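Local coordinates for LBCATS-a (Synthetic construct, PDB 5EY5), which probably cleaves indole-3-glycerol phosphate as the alpha subunit of a tryptophan synthase, and holds sn-glycerol-3-phosphate in its barrel pocket, at residues T77-F82 against I111-K116. Residues are numbered along the deposited sequence; the frame is centred on the assembly and turned at random.
Sequences TLDKVF and IERFVK
Asp-79 OD1 is hydrogen-bonded to the hydroxyl of Tyr-109 and also has Arg-113 NH2 4.4 Å away across the contact. That second approach is too long for a salt bridge, and the oxygen lies well out of the guanidinium plane, so the attraction is probably only long-range charge. Arg-113 itself is tied to Tyr-109, by a hydrogen bond from NH1 to its backbone O and a cation-pi contact with its ring, which makes this tyrosine the link between the two exposed charges.

Beneath them the contact is apolar and rests on Phe-114. Its CG stands anti to the backbone N (chi1 169°), and this carries the ring across toward the other helix, with the CD1–CE1 side leading. Leu-78 meets that side with both methyls: Leu-78 CD2 sits 3.9 Å from Phe-114 CE1, at the ring's edge and near its plane. Phe-82 arrives from its own helix with CZ foremost, 3.6 Å from Phe-114 CE1. The two rings meet obliquely, their planes at 48° and centroids 5.7 Å apart. Were Phe-82 an alanine, a gap would probably open beside Phe-114 CE1 and CD1, leaving that ring freer to turn.

Ahead of helix 78-91, Thr-77 is the N-cap, its OG1 accepting from Lys-80 N at 3.2 Å.

The short helical segments run nearly parallel, at 19°, but their axes stay 12.4 Å apart, so long side chains do the bridging. Helices 78-91 and 111-121 are neighbours on the outside of the TIM barrel; strand 97-100 and then the short helix 103-109 come between them in the chain. Phe-82 also meets Phe-99 of that strand, while Val-115 packs on the next helix round, 137-146.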
loop_
_atom_site.group_PDB
_atom_site.type_symbol
_atom_site.label_atom_id
_atom_site.label_comp_id
_atom_site.label_asym_id
_atom_site.label_seq_id
_atom_site.Cartn_x
_atom_site.Cartn_y
_atom_site.Cartn_z
ATOM N N THR A 77 -2.897 16.523 -41.880
ATOM C CA THR A 77 -2.208 15.271 -42.178
ATOM C C THR A 77 -1.112 15.547 -43.197
ATOM O O THR A 77 -1.081 16.607 -43.827
ATOM C CB THR A 77 -3.154 14.208 -42.747
ATOM O OG1 THR A 77 -3.670 14.665 -44.004
ATOM C CG2 THR A 77 -4.313 13.914 -41.780
ATOM N N LEU A 78 -0.205 14.580 -43.351
ATOM C CA LEU A 78 0.834 14.694 -44.371
ATOM C C LEU A 78 0.219 14.927 -45.742
ATOM O O LEU A 78 0.584 15.869 -46.452
ATOM C CB LEU A 78 1.704 13.439 -44.385
ATOM C CG LEU A 78 3.010 13.522 -43.613
ATOM C CD1 LEU A 78 3.800 12.240 -43.789
ATOM C CD2 LEU A 78 3.802 14.732 -44.105
ATOM N N ASP A 79 -0.741 14.085 -46.120
ATOM C CA ASP A 79 -1.395 14.234 -47.418
ATOM C C ASP A 79 -1.970 15.630 -47.620
ATOM O O ASP A 79 -1.958 16.145 -48.743
ATOM C CB ASP A 79 -2.502 13.185 -47.576
ATOM C CG ASP A 79 -1.960 11.806 -47.925
ATOM O OD1 ASP A 79 -1.021 11.727 -48.746
ATOM O OD2 ASP A 79 -2.476 10.806 -47.382
ATOM N N LYS A 80 -2.474 16.258 -46.551
ATOM C CA LYS A 80 -3.078 17.585 -46.683
ATOM C C LYS A 80 -2.020 18.676 -46.859
ATOM O O LYS A 80 -2.245 19.656 -47.573
ATOM C CB LYS A 80 -3.961 17.881 -45.468
ATOM C CG LYS A 80 -5.325 17.190 -45.506
ATOM C CD LYS A 80 -6.054 17.306 -44.173
ATOM C CE LYS A 80 -7.347 16.512 -44.170
ATOM N NZ LYS A 80 -7.941 16.412 -42.803
ATOM N N VAL A 81 -0.871 18.539 -46.209
ATOM C CA VAL A 81 0.182 19.528 -46.417
ATOM C C VAL A 81 0.764 19.383 -47.822
ATOM O O VAL A 81 1.059 20.384 -48.491
ATOM C CB VAL A 81 1.251 19.407 -45.315
ATOM C CG1 VAL A 81 2.229 20.618 -45.355
ATOM C CG2 VAL A 81 0.566 19.328 -43.946
ATOM N N PHE A 82 0.891 18.139 -48.309
ATOM C CA PHE A 82 1.281 17.904 -49.700
ATOM C C PHE A 82 0.349 18.615 -50.677
ATOM O O PHE A 82 0.802 19.246 -51.639
ATOM C CB PHE A 82 1.302 16.404 -49.988
ATOM C CG PHE A 82 2.544 15.703 -49.505
ATOM C CD1 PHE A 82 3.794 16.271 -49.687
ATOM C CD2 PHE A 82 2.459 14.468 -48.886
ATOM C CE1 PHE A 82 4.935 15.619 -49.248
ATOM C CE2 PHE A 82 3.603 13.811 -48.451
ATOM C CZ PHE A 82 4.832 14.386 -48.624
ATOM N N ILE A 111 8.713 5.195 -46.327
ATOM C CA ILE A 111 9.862 6.089 -46.491
ATOM C C ILE A 111 10.011 6.511 -47.949
ATOM O O ILE A 111 10.032 7.706 -48.277
ATOM C CB ILE A 111 11.144 5.411 -45.977
ATOM C CG1 ILE A 111 11.092 5.250 -44.456
ATOM C CG2 ILE A 111 12.355 6.198 -46.383
ATOM C CD1 ILE A 111 12.263 4.468 -43.900
ATOM N N GLU A 112 10.138 5.530 -48.843
ATOM C CA GLU A 112 10.315 5.849 -50.254
ATOM C C GLU A 112 9.065 6.515 -50.814
ATOM O O GLU A 112 9.155 7.465 -51.602
ATOM C CB GLU A 112 10.664 4.582 -51.035
ATOM C CG GLU A 112 9.782 3.385 -50.703
ATOM C CD GLU A 112 8.702 3.137 -51.745
ATOM O OE1 GLU A 112 7.846 2.254 -51.522
ATOM O OE2 GLU A 112 8.712 3.824 -52.790
ATOM N N ARG A 113 7.889 6.050 -50.392
ATOM C CA ARG A 113 6.657 6.681 -50.837
ATOM C C ARG A 113 6.594 8.138 -50.402
ATOM O O ARG A 113 6.012 8.979 -51.105
ATOM C CB ARG A 113 5.461 5.895 -50.301
ATOM C CG ARG A 113 4.141 6.576 -50.484
ATOM C CD ARG A 113 3.012 5.719 -49.933
ATOM N NE ARG A 113 1.746 6.429 -50.018
ATOM C CZ ARG A 113 1.005 6.774 -48.974
ATOM N NH1 ARG A 113 1.388 6.459 -47.746
ATOM N NH2 ARG A 113 -0.126 7.437 -49.164
ATOM N N PHE A 114 7.191 8.456 -49.254
ATOM C CA PHE A 114 7.152 9.820 -48.739
ATOM C C PHE A 114 8.092 10.733 -49.517
ATOM O O PHE A 114 7.715 11.843 -49.910
ATOM C CB PHE A 114 7.509 9.833 -47.252
ATOM C CG PHE A 114 7.745 11.206 -46.715
ATOM C CD1 PHE A 114 6.684 12.033 -46.409
ATOM C CD2 PHE A 114 9.019 11.683 -46.547
ATOM C CE1 PHE A 114 6.900 13.301 -45.924
ATOM C CE2 PHE A 114 9.238 12.970 -46.071
ATOM C CZ PHE A 114 8.178 13.765 -45.756
ATOM N N VAL A 115 9.321 10.275 -49.751
ATOM C CA VAL A 115 10.267 11.056 -50.542
ATOM C C VAL A 115 9.774 11.205 -51.977
ATOM O O VAL A 115 9.953 12.258 -52.604
ATOM C CB VAL A 115 11.668 10.414 -50.482
ATOM C CG1 VAL A 115 12.693 11.312 -51.148
ATOM C CG2 VAL A 115 12.054 10.144 -49.037
ATOM N N LYS A 116 9.158 10.155 -52.531
ATOM C CA LYS A 116 8.597 10.276 -53.876
ATOM C C LYS A 116 7.512 11.350 -53.921
ATOM O O LYS A 116 7.484 12.179 -54.836
ATOM C CB LYS A 116 8.046 8.929 -54.348
ATOM C CG LYS A 116 7.602 8.914 -55.808
ATOM C CD LYS A 116 6.810 7.655 -56.156
ATOM C CE LYS A 116 6.339 7.682 -57.607
ATOM N NZ LYS A 116 5.449 6.532 -57.945
#